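PDB 4HV0: AvtR from Acidianus filamentous virus 6, which is a transcriptional regulator of a hyperthermophilic archaeal lipothrixvirus and probably binds DNA through ribbon-helix-helix elements. Local coordinates for residues G52-V57 with K61-N66; K33-I38 with N89-E94. All blocks are in the same frame, centred on the assembly; numbering follows the deposited sequence.

Contact 1. Residues G52-V57 with K61-N66; sequences GSYIIV and KYYRIN
Tyr54 and Tyr63 pair across a beta hairpin in which strand 54-57 runs antiparallel to the strand holding residues 61-65, their short axes inclined at 153°. The latter strand also pairs with strand 3-6, which leaves 54-57 as an outer strand of the sheet within the chain. Backbone bonds set the register. Ile55 and Tyr62 form the hydrogen-bonded pair, Ile55 N giving to Tyr62 O at 3.0 Å and Tyr62 N to Ile55 O at 2.9 Å; beyond them Arg64 N reaches Ser53 O at 3.0 Å. Tyr54-Tyr63 and Ile56-Lys61 are the non-hydrogen-bonded pairs, and the CA-H groups of Tyr63 and Lys61 add contacts to Ser53 O and Ile55 O.

Aromatic contacts dominate the face carrying Tyr54, Lys61 and Tyr63. The two tyrosine side chains lie alongside, pointing the same way, yet their planes stand at 78°, an offset edge-to-face pair in which the CD2 edge of Tyr54 meets CE1 of Tyr63 at 3.6 Å. Tyr54 CB lies over the face of Tyr63, offset toward its rim, in a CH-pi contact. The Tyr63 ring also stacks with Tyr10 of helix 7-19. Tyr54 CG stands between its backbone N and carbonyl carbon, leaving the ring where Lys61 can cover it, CD 3.5 Å from the centroid and 14° off the normal.

On the face of Ile55 and Tyr62 the contact is apolar, Ile55 CG1 approaching Tyr62 CB at 4.3 Å. Separately, Val57 crosses Tyr62 at about a right angle, CB to CE2. Within its own strand, Lys61 NZ donates to Tyr63 OH at 3.1 Å, tying the lysine over the Tyr54 ring to the second tyrosine.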
loop_
_atom_site.group_PDB
_atom_site.type_symbol
_atom_site.label_atom_id
_atom_site.label_comp_id
_atom_site.label_asym_id
_atom_site.label_seq_id
_atom_site.Cartn_x
_atom_site.Cartn_y
_atom_site.Cartn_z
ATOM N N GLY A 52 -4.122 2.483 12.460
ATOM C CA GLY A 52 -4.757 1.764 11.328
ATOM C C GLY A 52 -6.094 1.072 11.615
ATOM O O GLY A 52 -6.128 0.087 12.354
ATOM N N SER A 53 -7.177 1.559 10.995
ATOM C CA SER A 53 -8.541 1.025 11.160
ATOM C C SER A 53 -8.938 -0.042 10.121
ATOM O O SER A 53 -8.355 -0.100 9.041
ATOM C CB SER A 53 -9.536 2.167 11.009
ATOM O OG SER A 53 -9.612 2.529 9.633
ATOM N N TYR A 54 -9.977 -0.832 10.419
ATOM C CA TYR A 54 -10.348 -1.986 9.588
ATOM C C TYR A 54 -11.837 -2.336 9.557
ATOM O O TYR A 54 -12.634 -1.718 10.228
ATOM C CB TYR A 54 -9.604 -3.210 10.086
ATOM C CG TYR A 54 -9.859 -3.530 11.541
ATOM C CD1 TYR A 54 -11.128 -3.929 12.002
ATOM C CD2 TYR A 54 -8.822 -3.451 12.456
ATOM C CE1 TYR A 54 -11.332 -4.227 13.342
ATOM C CE2 TYR A 54 -9.007 -3.756 13.791
ATOM C CZ TYR A 54 -10.257 -4.138 14.234
ATOM O OH TYR A 54 -10.422 -4.426 15.568
ATOM N N ILE A 55 -12.193 -3.346 8.759
ATOM C CA ILE A 55 -13.517 -3.933 8.800
ATOM C C ILE A 55 -13.379 -5.434 8.832
ATOM O O ILE A 55 -12.380 -5.969 8.369
ATOM C CB ILE A 55 -14.412 -3.467 7.650
ATOM C CG1 ILE A 55 -13.926 -3.995 6.326
ATOM C CG2 ILE A 55 -14.463 -1.939 7.595
ATOM C CD1 ILE A 55 -14.855 -3.623 5.191
ATOM N N ILE A 56 -14.368 -6.102 9.423
ATOM C CA ILE A 56 -14.365 -7.549 9.545
ATOM C C ILE A 56 -15.378 -8.152 8.579
ATOM O O ILE A 56 -16.545 -7.802 8.608
ATOM C CB ILE A 56 -14.613 -7.971 11.016
ATOM C CG1 ILE A 56 -13.556 -7.378 11.954
ATOM C CG2 ILE A 56 -14.529 -9.460 11.149
ATOM C CD1 ILE A 56 -13.965 -7.306 13.415
ATOM N N VAL A 57 -14.921 -9.023 7.683
ATOM C CA VAL A 57 -15.813 -9.739 6.739
ATOM C C VAL A 57 -15.490 -11.217 6.781
ATOM O O VAL A 57 -14.343 -11.596 6.626
ATOM C CB VAL A 57 -15.674 -9.219 5.306
ATOM C CG1 VAL A 57 -16.864 -9.692 4.504
ATOM C CG2 VAL A 57 -15.642 -7.683 5.290
ATOM N N LYS A 61 -10.070 -9.562 9.014
ATOM C CA LYS A 61 -9.857 -8.118 9.038
ATOM C C LYS A 61 -9.303 -7.646 7.709
ATOM O O LYS A 61 -8.459 -8.312 7.122
ATOM C CB LYS A 61 -8.839 -7.734 10.102
ATOM C CG LYS A 61 -9.247 -7.936 11.548
ATOM C CD LYS A 61 -8.449 -6.929 12.368
ATOM C CE LYS A 61 -8.406 -7.203 13.860
ATOM N NZ LYS A 61 -7.113 -6.714 14.414
ATOM N N TYR A 62 -9.765 -6.481 7.266
ATOM C CA TYR A 62 -9.297 -5.828 6.055
ATOM C C TYR A 62 -9.022 -4.362 6.396
ATOM O O TYR A 62 -9.933 -3.612 6.730
ATOM C CB TYR A 62 -10.368 -5.919 4.944
ATOM C CG TYR A 62 -10.626 -7.321 4.453
ATOM C CD1 TYR A 62 -9.847 -7.885 3.449
ATOM C CD2 TYR A 62 -11.632 -8.101 5.008
ATOM C CE1 TYR A 62 -10.065 -9.175 3.004
ATOM C CE2 TYR A 62 -11.871 -9.399 4.554
ATOM C CZ TYR A 62 -11.088 -9.925 3.551
ATOM O OH TYR A 62 -11.325 -11.210 3.106
ATOM N N TYR A 63 -7.765 -3.945 6.321
ATOM C CA TYR A 63 -7.389 -2.609 6.783
ATOM C C TYR A 63 -7.586 -1.579 5.688
ATOM O O TYR A 63 -7.231 -1.801 4.557
ATOM C CB TYR A 63 -5.959 -2.618 7.300
ATOM C CG TYR A 63 -5.794 -3.425 8.574
ATOM C CD1 TYR A 63 -5.708 -2.801 9.825
ATOM C CD2 TYR A 63 -5.733 -4.816 8.527
ATOM C CE1 TYR A 63 -5.555 -3.552 10.983
ATOM C CE2 TYR A 63 -5.579 -5.571 9.676
ATOM C CZ TYR A 63 -5.493 -4.940 10.900
ATOM O OH TYR A 63 -5.335 -5.706 12.038
ATOM N N ARG A 64 -8.185 -0.452 6.045
ATOM C CA ARG A 64 -8.366 0.677 5.141
ATOM C C ARG A 64 -7.260 1.699 5.437
ATOM O O ARG A 64 -7.181 2.219 6.543
ATOM C CB ARG A 64 -9.731 1.322 5.358
ATOM C CG ARG A 64 -10.912 0.487 4.903
ATOM C CD ARG A 64 -12.036 1.362 4.374
ATOM N NE ARG A 64 -13.131 0.551 3.838
ATOM C CZ ARG A 64 -13.102 -0.112 2.677
ATOM N NH1 ARG A 64 -12.028 -0.088 1.889
ATOM N NH2 ARG A 64 -14.165 -0.814 2.292
ATOM N N ILE A 65 -6.402 1.981 4.463
ATOM C CA ILE A 65 -5.249 2.862 4.677
ATOM C C ILE A 65 -5.389 4.167 3.910
ATOM O O ILE A 65 -5.596 4.168 2.696
ATOM C CB ILE A 65 -3.941 2.191 4.246
ATOM C CG1 ILE A 65 -3.613 0.993 5.129
ATOM C CG2 ILE A 65 -2.784 3.169 4.380
ATOM C CD1 ILE A 65 -2.444 0.179 4.628
ATOM N N ASN A 66 -5.243 5.280 4.628
ATOM C CA ASN A 66 -5.300 6.612 4.028
ATOM C C ASN A 66 -3.994 6.951 3.327
ATOM O O ASN A 66 -3.187 7.738 3.811
ATOM C CB ASN A 66 -5.660 7.689 5.066
ATOM C CG ASN A 66 -7.036 8.293 4.828
ATOM O OD1 ASN A 66 -7.738 7.926 3.889
ATOM N ND2 ASN A 66 -7.422 9.230 5.676
#

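Contact 2. Residues K33-I38 with N89-E94; sequences KEYFGI and NRFLKE
An aromatic cluster of Tyr35, Phe36 and Phe91 joins the C-terminal end of helix 24-36, the second helix of the ribbon-helix-helix region, to helix 88-97 near the C terminus. The contact is small, burying 129 Å² over both sides, and consists of side chains alone: the nearest CA atoms, those of Tyr35 and Phe91, remain 10.2 Å apart.

Phe91 spans most of that gap. Its CG is anti to the backbone N (chi1 172°), an orientation that extends the ring from its helix toward Tyr35. The leading atom, CZ, comes within 3.7 Å of Tyr35 CB, which lies at the edge of the Phe91 ring and in its plane. Toward the Tyr35 ring the pair is offset edge-to-face, the edge of Phe91 directed at the face of the tyrosine with the planes at 86° and the centroids 5.6 Å apart. The same CZ is also 3.7 Å from Tyr35 CD2, so one ring atom meets both the beta carbon and the ring of the tyrosine.

Phe36 also rests on Glu80 and Leu81 of helix 71-84, bringing a third helix to the cluster, and Phe91 touches Thr86 in the loop before its own helix. The side chains of Phe36 and Phe91 come from opposite directions. Their ring planes are inclined at 37°, and Phe36 CZ lies over one face of Phe91, 4.3 Å above the plane and offset toward the rim. The closest pair between these two rings is CE2 of Phe36 with CZ of Phe91 at 4.2 Å.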
loop_
_atom_site.group_PDB
_atom_site.type_symbol
_atom_site.label_atom_id
_atom_site.label_comp_id
_atom_site.label_asym_id
_atom_site.label_seq_id
_atom_site.Cartn_x
_atom_site.Cartn_y
_atom_site.Cartn_z
ATOM N N LYS A 33 6.674 4.667 -5.099
ATOM C CA LYS A 33 7.695 5.487 -5.798
ATOM C C LYS A 33 8.730 4.600 -6.457
ATOM O O LYS A 33 9.041 4.779 -7.617
ATOM C CB LYS A 33 8.362 6.497 -4.857
ATOM C CG LYS A 33 7.451 7.676 -4.529
ATOM C CD LYS A 33 7.775 8.178 -3.141
ATOM C CE LYS A 33 7.946 9.690 -3.129
ATOM N NZ LYS A 33 8.504 10.178 -1.835
ATOM N N GLU A 34 9.183 3.588 -5.743
ATOM C CA GLU A 34 10.193 2.667 -6.256
ATOM C C GLU A 34 9.706 1.767 -7.383
ATOM O O GLU A 34 10.379 1.621 -8.386
ATOM C CB GLU A 34 10.786 1.838 -5.109
ATOM C CG GLU A 34 11.619 2.722 -4.172
ATOM C CD GLU A 34 12.338 1.964 -3.071
ATOM O OE1 GLU A 34 11.917 0.836 -2.738
ATOM O OE2 GLU A 34 13.301 2.522 -2.503
ATOM N N TYR A 35 8.544 1.146 -7.229
ATOM C CA TYR A 35 8.055 0.197 -8.248
ATOM C C TYR A 35 7.332 0.858 -9.420
ATOM O O TYR A 35 7.286 0.262 -10.459
ATOM C CB TYR A 35 7.163 -0.879 -7.629
ATOM C CG TYR A 35 7.904 -1.905 -6.819
ATOM C CD1 TYR A 35 8.445 -1.575 -5.603
ATOM C CD2 TYR A 35 8.047 -3.205 -7.266
ATOM C CE1 TYR A 35 9.124 -2.487 -4.845
ATOM C CE2 TYR A 35 8.709 -4.141 -6.491
ATOM C CZ TYR A 35 9.248 -3.763 -5.280
ATOM O OH TYR A 35 9.935 -4.657 -4.498
ATOM N N PHE A 36 6.799 2.071 -9.269
ATOM C CA PHE A 36 6.206 2.796 -10.410
ATOM C C PHE A 36 7.127 3.879 -10.955
ATOM O O PHE A 36 6.868 4.449 -12.004
ATOM C CB PHE A 36 4.791 3.300 -10.101
ATOM C CG PHE A 36 3.854 2.160 -9.854
ATOM C CD1 PHE A 36 3.272 1.456 -10.910
ATOM C CD2 PHE A 36 3.685 1.683 -8.591
ATOM C CE1 PHE A 36 2.490 0.343 -10.677
ATOM C CE2 PHE A 36 2.908 0.570 -8.348
ATOM C CZ PHE A 36 2.314 -0.112 -9.402
ATOM N N GLY A 37 8.241 4.089 -10.275
ATOM C CA GLY A 37 9.302 4.938 -10.780
ATOM C C GLY A 37 8.964 6.417 -10.858
ATOM O O GLY A 37 9.432 7.104 -11.771
ATOM N N ILE A 38 8.197 6.876 -9.874
ATOM C CA ILE A 38 7.653 8.216 -9.814
ATOM C C ILE A 38 8.066 9.032 -8.591
ATOM O O ILE A 38 8.347 8.529 -7.509
ATOM C CB ILE A 38 6.105 8.246 -9.872
ATOM C CG1 ILE A 38 5.489 7.323 -8.789
ATOM C CG2 ILE A 38 5.689 7.979 -11.302
ATOM C CD1 ILE A 38 3.982 7.231 -8.783
ATOM N N ASN A 89 -3.386 -4.718 -3.398
ATOM C CA ASN A 89 -3.186 -5.679 -2.301
ATOM C C ASN A 89 -2.444 -6.879 -2.806
ATOM O O ASN A 89 -1.531 -7.340 -2.175
ATOM C CB ASN A 89 -4.507 -6.173 -1.684
ATOM C CG ASN A 89 -4.298 -7.252 -0.595
ATOM O OD1 ASN A 89 -3.941 -6.948 0.537
ATOM N ND2 ASN A 89 -4.532 -8.487 -0.932
ATOM N N ARG A 90 -2.864 -7.410 -3.946
ATOM C CA ARG A 90 -2.208 -8.576 -4.465
ATOM C C ARG A 90 -0.747 -8.243 -4.881
ATOM O O ARG A 90 0.138 -9.056 -4.667
ATOM C CB ARG A 90 -2.951 -9.148 -5.653
ATOM C CG ARG A 90 -2.409 -10.513 -6.104
ATOM C CD ARG A 90 -3.175 -10.945 -7.327
ATOM N NE ARG A 90 -2.277 -10.998 -8.482
ATOM C CZ ARG A 90 -2.570 -10.627 -9.719
ATOM N NH1 ARG A 90 -3.754 -10.164 -10.030
ATOM N NH2 ARG A 90 -1.662 -10.731 -10.654
ATOM N N PHE A 91 -0.519 -7.053 -5.434
ATOM C CA PHE A 91 0.819 -6.628 -5.783
ATOM C C PHE A 91 1.720 -6.588 -4.541
ATOM O O PHE A 91 2.767 -7.196 -4.526
ATOM C CB PHE A 91 0.715 -5.264 -6.462
ATOM C CG PHE A 91 2.006 -4.582 -6.715
ATOM C CD1 PHE A 91 2.685 -4.784 -7.889
ATOM C CD2 PHE A 91 2.472 -3.635 -5.830
ATOM C CE1 PHE A 91 3.865 -4.108 -8.136
ATOM C CE2 PHE A 91 3.640 -2.939 -6.074
ATOM C CZ PHE A 91 4.340 -3.177 -7.223
ATOM N N LEU A 92 1.268 -5.934 -3.482
ATOM C CA LEU A 92 2.026 -5.921 -2.226
ATOM C C LEU A 92 2.196 -7.323 -1.630
ATOM O O LEU A 92 3.242 -7.643 -1.089
ATOM C CB LEU A 92 1.346 -5.038 -1.188
ATOM C CG LEU A 92 1.223 -3.566 -1.521
ATOM C CD1 LEU A 92 0.211 -2.929 -0.599
ATOM C CD2 LEU A 92 2.588 -2.906 -1.360
ATOM N N LYS A 93 1.187 -8.172 -1.774
ATOM C CA LYS A 93 1.265 -9.551 -1.271
ATOM C C LYS A 93 2.333 -10.370 -1.997
ATOM O O LYS A 93 3.049 -11.141 -1.384
ATOM C CB LYS A 93 -0.107 -10.224 -1.412
ATOM C CG LYS A 93 -0.358 -11.437 -0.546
ATOM C CD LYS A 93 -1.856 -11.790 -0.495
ATOM C CE LYS A 93 -2.499 -12.095 -1.870
ATOM N NZ LYS A 93 -3.965 -12.414 -1.901
ATOM N N GLU A 94 2.436 -10.198 -3.309
ATOM C CA GLU A 94 3.437 -10.908 -4.097
ATOM C C GLU A 94 4.858 -10.432 -3.816
ATOM O O GLU A 94 5.824 -11.170 -3.973
ATOM C CB GLU A 94 3.155 -10.726 -5.586
ATOM C CG GLU A 94 1.880 -11.411 -6.055
ATOM C CD GLU A 94 1.672 -11.300 -7.546
ATOM O OE1 GLU A 94 2.610 -10.841 -8.270
ATOM O OE2 GLU A 94 0.586 -11.696 -8.005
#

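In the fold
From the N terminus the chain runs through strand 3-6 and helix 7-19 to helix 24-36, whose last turn supplies the first half of contact 2. A connection without assigned helix or strand, unmodelled at 44-50, then leads to the hairpin of contact 1, which closes a short turn and lies wholly within the much longer excursion that contact 2 closes. Strand 60-65 also pairs with strand 3-6, making it the middle strand of the sheet. Helix 71-84 follows, and helix 88-97 returns to the end of helix 24-36. The centres of the two contacts lie about 19 Å apart, on opposite sides of the chain's centre.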